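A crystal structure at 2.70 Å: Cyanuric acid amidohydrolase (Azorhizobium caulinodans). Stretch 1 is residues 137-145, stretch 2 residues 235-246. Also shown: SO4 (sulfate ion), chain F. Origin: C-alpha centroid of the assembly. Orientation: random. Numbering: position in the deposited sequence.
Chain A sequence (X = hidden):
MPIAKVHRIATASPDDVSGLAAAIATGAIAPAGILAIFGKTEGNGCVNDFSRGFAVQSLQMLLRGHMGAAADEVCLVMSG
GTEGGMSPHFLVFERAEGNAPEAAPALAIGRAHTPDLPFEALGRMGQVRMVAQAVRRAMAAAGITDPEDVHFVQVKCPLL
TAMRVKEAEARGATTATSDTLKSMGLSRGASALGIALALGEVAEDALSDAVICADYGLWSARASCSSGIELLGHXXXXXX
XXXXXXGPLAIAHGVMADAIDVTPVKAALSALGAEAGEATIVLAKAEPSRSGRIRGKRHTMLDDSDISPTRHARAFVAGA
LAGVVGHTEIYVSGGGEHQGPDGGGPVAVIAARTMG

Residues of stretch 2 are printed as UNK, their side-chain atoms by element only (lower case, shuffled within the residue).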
# COMPACT_ATOMS: atom_id res chain seq x y z
N ARG A 137 -7.92 -9.73 -38.08
CA ARG A 137 -6.72 -10.41 -38.57
C ARG A 137 -6.41 -11.67 -37.78
O ARG A 137 -6.21 -12.72 -38.37
CB ARG A 137 -5.51 -9.48 -38.53
CG ARG A 137 -5.39 -8.57 -39.75
CD ARG A 137 -4.14 -7.73 -39.70
NE ARG A 137 -4.40 -6.49 -38.99
CZ ARG A 137 -3.63 -6.01 -38.03
NH1 ARG A 137 -2.56 -6.69 -37.64
NH2 ARG A 137 -3.94 -4.87 -37.44
N ALA A 138 -6.39 -11.58 -36.46
CA ALA A 138 -6.09 -12.76 -35.66
C ALA A 138 -7.14 -13.86 -35.87
O ALA A 138 -6.79 -15.04 -35.93
CB ALA A 138 -6.01 -12.40 -34.20
N MSE A 139 -8.41 -13.46 -35.99
CA MSE A 139 -9.48 -14.40 -36.29
C MSE A 139 -9.17 -15.21 -37.54
O MSE A 139 -9.23 -16.44 -37.55
CB MSE A 139 -10.81 -13.67 -36.49
CG MSE A 139 -11.59 -13.44 -35.22
SE MSE A 139 -13.27 -12.59 -35.64
CE MSE A 139 -14.15 -14.07 -36.53
N ALA A 140 -8.84 -14.49 -38.61
CA ALA A 140 -8.45 -15.12 -39.86
C ALA A 140 -7.27 -16.08 -39.68
O ALA A 140 -7.26 -17.17 -40.23
CB ALA A 140 -8.09 -14.05 -40.85
N ALA A 141 -6.25 -15.65 -38.96
CA ALA A 141 -5.07 -16.48 -38.76
C ALA A 141 -5.40 -17.77 -38.00
O ALA A 141 -4.72 -18.77 -38.15
CB ALA A 141 -4.01 -15.69 -38.01
N ALA A 142 -6.46 -17.72 -37.20
CA ALA A 142 -6.92 -18.89 -36.46
C ALA A 142 -7.71 -19.84 -37.36
O ALA A 142 -8.00 -20.97 -36.98
CB ALA A 142 -7.77 -18.46 -35.27
N GLY A 143 -8.07 -19.36 -38.55
CA GLY A 143 -8.92 -20.10 -39.46
C GLY A 143 -10.32 -20.15 -38.91
O GLY A 143 -10.93 -21.21 -38.85
N ILE A 144 -10.82 -18.99 -38.49
CA ILE A 144 -12.15 -18.82 -37.93
C ILE A 144 -12.92 -17.72 -38.65
O ILE A 144 -12.46 -16.57 -38.69
CB ILE A 144 -12.08 -18.42 -36.44
CG1 ILE A 144 -11.55 -19.54 -35.57
CG2 ILE A 144 -13.45 -18.01 -35.94
CD1 ILE A 144 -11.51 -19.15 -34.08
N THR A 145 -14.11 -18.02 -39.16
CA THR A 145 -14.88 -16.98 -39.86
C THR A 145 -16.16 -16.66 -39.11
O THR A 145 -16.64 -15.53 -39.14
CB THR A 145 -15.21 -17.38 -41.30
OG1 THR A 145 -15.71 -18.72 -41.31
CG2 THR A 145 -13.95 -17.31 -42.17
N UNK A 235 -1.14 -6.38 -28.32
CA UNK A 235 -1.01 -7.79 -28.71
C UNK A 235 -2.40 -8.41 -28.67
O UNK A 235 -3.12 -8.24 -27.70
c UNK A 235 2.35 -8.24 -28.40
o UNK A 235 3.30 -8.86 -27.86
c UNK A 235 -0.08 -8.54 -27.79
c UNK A 235 1.20 -7.78 -27.52
o UNK A 235 2.32 -7.94 -29.63
N UNK A 236 -2.77 -9.11 -29.73
CA UNK A 236 -4.07 -9.75 -29.78
C UNK A 236 -3.92 -11.28 -29.91
O UNK A 236 -3.15 -11.78 -30.74
c UNK A 236 -4.90 -9.23 -30.95
c UNK A 236 -6.11 -10.12 -31.19
c UNK A 236 -5.38 -7.81 -30.65
c UNK A 236 -4.33 -6.77 -30.87
N UNK A 237 -4.67 -12.01 -29.09
CA UNK A 237 -4.70 -13.46 -29.20
C UNK A 237 -6.14 -13.91 -29.17
O UNK A 237 -6.83 -13.68 -28.18
c UNK A 237 -2.50 -13.67 -28.08
c UNK A 237 -4.00 -15.62 -28.20
c UNK A 237 -3.94 -14.13 -28.05
N UNK A 238 -6.59 -14.56 -30.24
CA UNK A 238 -7.96 -15.08 -30.35
C UNK A 238 -7.99 -16.59 -30.09
O UNK A 238 -7.28 -17.34 -30.75
c UNK A 238 -9.85 -15.55 -31.94
c UNK A 238 -8.56 -14.80 -31.74
c UNK A 238 -8.76 -13.33 -31.97
N UNK A 239 -8.82 -17.03 -29.16
CA UNK A 239 -9.00 -18.45 -28.88
C UNK A 239 -10.42 -18.89 -29.24
O UNK A 239 -11.40 -18.24 -28.87
c UNK A 239 -6.30 -19.00 -27.51
c UNK A 239 -8.74 -18.75 -27.40
c UNK A 239 -7.43 -18.25 -26.85
c UNK A 239 -7.41 -18.46 -25.35
N UNK A 240 -10.53 -20.01 -29.95
CA UNK A 240 -11.84 -20.45 -30.37
C UNK A 240 -11.84 -21.91 -30.72
O UNK A 240 -10.84 -22.60 -30.53
N UNK A 241 -12.99 -22.38 -31.20
CA UNK A 241 -13.12 -23.71 -31.76
C UNK A 241 -13.20 -23.63 -33.28
O UNK A 241 -13.74 -22.67 -33.84
se UNK A 241 -13.07 -25.82 -29.12
c UNK A 241 -14.36 -24.40 -31.20
c UNK A 241 -14.34 -24.48 -29.71
c UNK A 241 -14.14 -27.40 -29.53
N UNK A 242 -12.64 -24.64 -33.94
CA UNK A 242 -12.60 -24.66 -35.39
C UNK A 242 -12.63 -26.07 -35.91
O UNK A 242 -11.99 -26.94 -35.35
c UNK A 242 -11.36 -23.96 -35.91
o UNK A 242 -11.15 -24.27 -37.28
N UNK A 243 -13.33 -26.26 -37.03
CA UNK A 243 -13.32 -27.53 -37.74
C UNK A 243 -11.92 -27.82 -38.33
O UNK A 243 -11.55 -28.99 -38.51
c UNK A 243 -16.41 -28.46 -37.67
o UNK A 243 -17.48 -28.28 -37.03
o UNK A 243 -15.85 -29.58 -37.77
c UNK A 243 -15.79 -27.27 -38.40
c UNK A 243 -14.36 -27.53 -38.86
N UNK A 244 -11.17 -26.76 -38.65
CA UNK A 244 -9.89 -26.90 -39.31
C UNK A 244 -8.72 -27.11 -38.39
O UNK A 244 -7.56 -27.01 -38.80
N UNK A 245 -9.02 -27.36 -37.12
CA UNK A 245 -8.04 -27.71 -36.10
C UNK A 245 -8.39 -29.06 -35.46
O UNK A 245 -9.56 -29.44 -35.44
n UNK A 245 -6.61 -23.43 -36.34
c UNK A 245 -3.75 -23.45 -34.04
c UNK A 245 -7.20 -25.37 -35.38
c UNK A 245 -5.65 -23.68 -35.39
c UNK A 245 -4.07 -24.64 -33.39
c UNK A 245 -6.00 -24.89 -34.76
c UNK A 245 -7.54 -24.44 -36.31
c UNK A 245 -4.53 -22.95 -35.04
c UNK A 245 -5.18 -25.37 -33.73
c UNK A 245 -7.97 -26.62 -35.02
N UNK A 246 -7.41 -29.78 -34.95
CA UNK A 246 -7.71 -30.97 -34.16
C UNK A 246 -6.79 -31.11 -32.95
O UNK A 246 -5.80 -30.40 -32.82
o UNK A 246 -6.26 -32.50 -35.28
c UNK A 246 -7.62 -32.23 -35.01
S SO4 F . -0.37 -8.91 -37.78
O1 SO4 F . -1.52 -8.91 -38.69
O2 SO4 F . 0.81 -8.30 -38.41
O3 SO4 F . -0.70 -8.11 -36.61
O4 SO4 F . -0.05 -10.29 -37.41

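Position 235 carries three carbons, the third bearing two oxygens, and lies out of reach of stretch 1: two carbons ending in a carboxylate, Glu-235, whose oxygens are hydrogen-bonded elsewhere in the structure. Position 236 has four carbons, forked at the first, with one arm two carbons long; its CA-to-CB bond points toward the helix, and a branch carbon lies near Ala-138 CB. This is Ile-236, its CG2 3.8 Å from Ala-138 CB, a beta-branched apolar side chain suited to a buried strand.

At 237 one carbon carries two more, and the CA-to-CB bond points away from stretch 1. It is Val-237, buried on the other face of the strand. Position 238 has the same three-carbon fork, but its CA-to-CB bond points toward the helix and its branch carbons lie near Ala-138 CB and Met-139 CG: Val-238. Its CG2 is 3.7 Å from Ala-138 CB, and its CG1 is 4.3 Å from Met-139 CG. Ala-138 CA and Val-238 CA are 6.1 Å apart, and a short branched side chain bridges that gap. Position 239 has four carbons forked at the second, Leu-239, its CA-to-CB bond again pointing away; an apolar side chain suits this buried place.

Position 240 has no side-chain atoms, so it is Gly-240. An ideal CB here would lie 2.7 Å from Ile-144 CD1, a clash; without one, Ile-144 CD1 rests 3.9 Å from Gly-240 CA. At 241 an unbranched chain of two carbons, selenium and a terminal carbon identifies selenomethionine, Met-241. Its CA-to-CB bond points away, leaving the partly exposed, flexible chain clear of stretch 1, although Met-241 O lies 4.2 Å from Ile-144 CD1.

Position 242 has one carbon and one oxygen, the oxygen near Gly-143 O. This is Ser-242, whose OG donates a weak hydrogen bond to Gly-143 O at 3.4 Å. Position 243 has three carbons, the third bearing two oxygens: Glu-243, exposed, poorly ordered and free of contact with stretch 1. Position 244 lacks a side chain and is Gly-244; Gly-244 N donates to Ser-242 OG at 2.8 Å, within a type I turn from Ser-242 to position 245.

At 245 one carbon leads to fused five- and six-membered rings holding eight carbons and one nitrogen, the nitrogen near Ala-142 O. Only tryptophan fits: Trp-245, whose NE1 gives Ala-142 O a weak hydrogen bond at 2.9 Å. Position 246, one carbon and one oxygen, is Ser-246, a small polar residue beyond the contact.

The contact has three parts. Ile-236 and Val-238 pack on Ala-138 and Met-139; next along the strand, Ile-144 settles over Gly-240; finally, Ser-242 and Trp-245 donate to carbonyls around the Schellman motif at Gly-143.

Stretch 2, residues 235-246: EIVVLGMSEGWS
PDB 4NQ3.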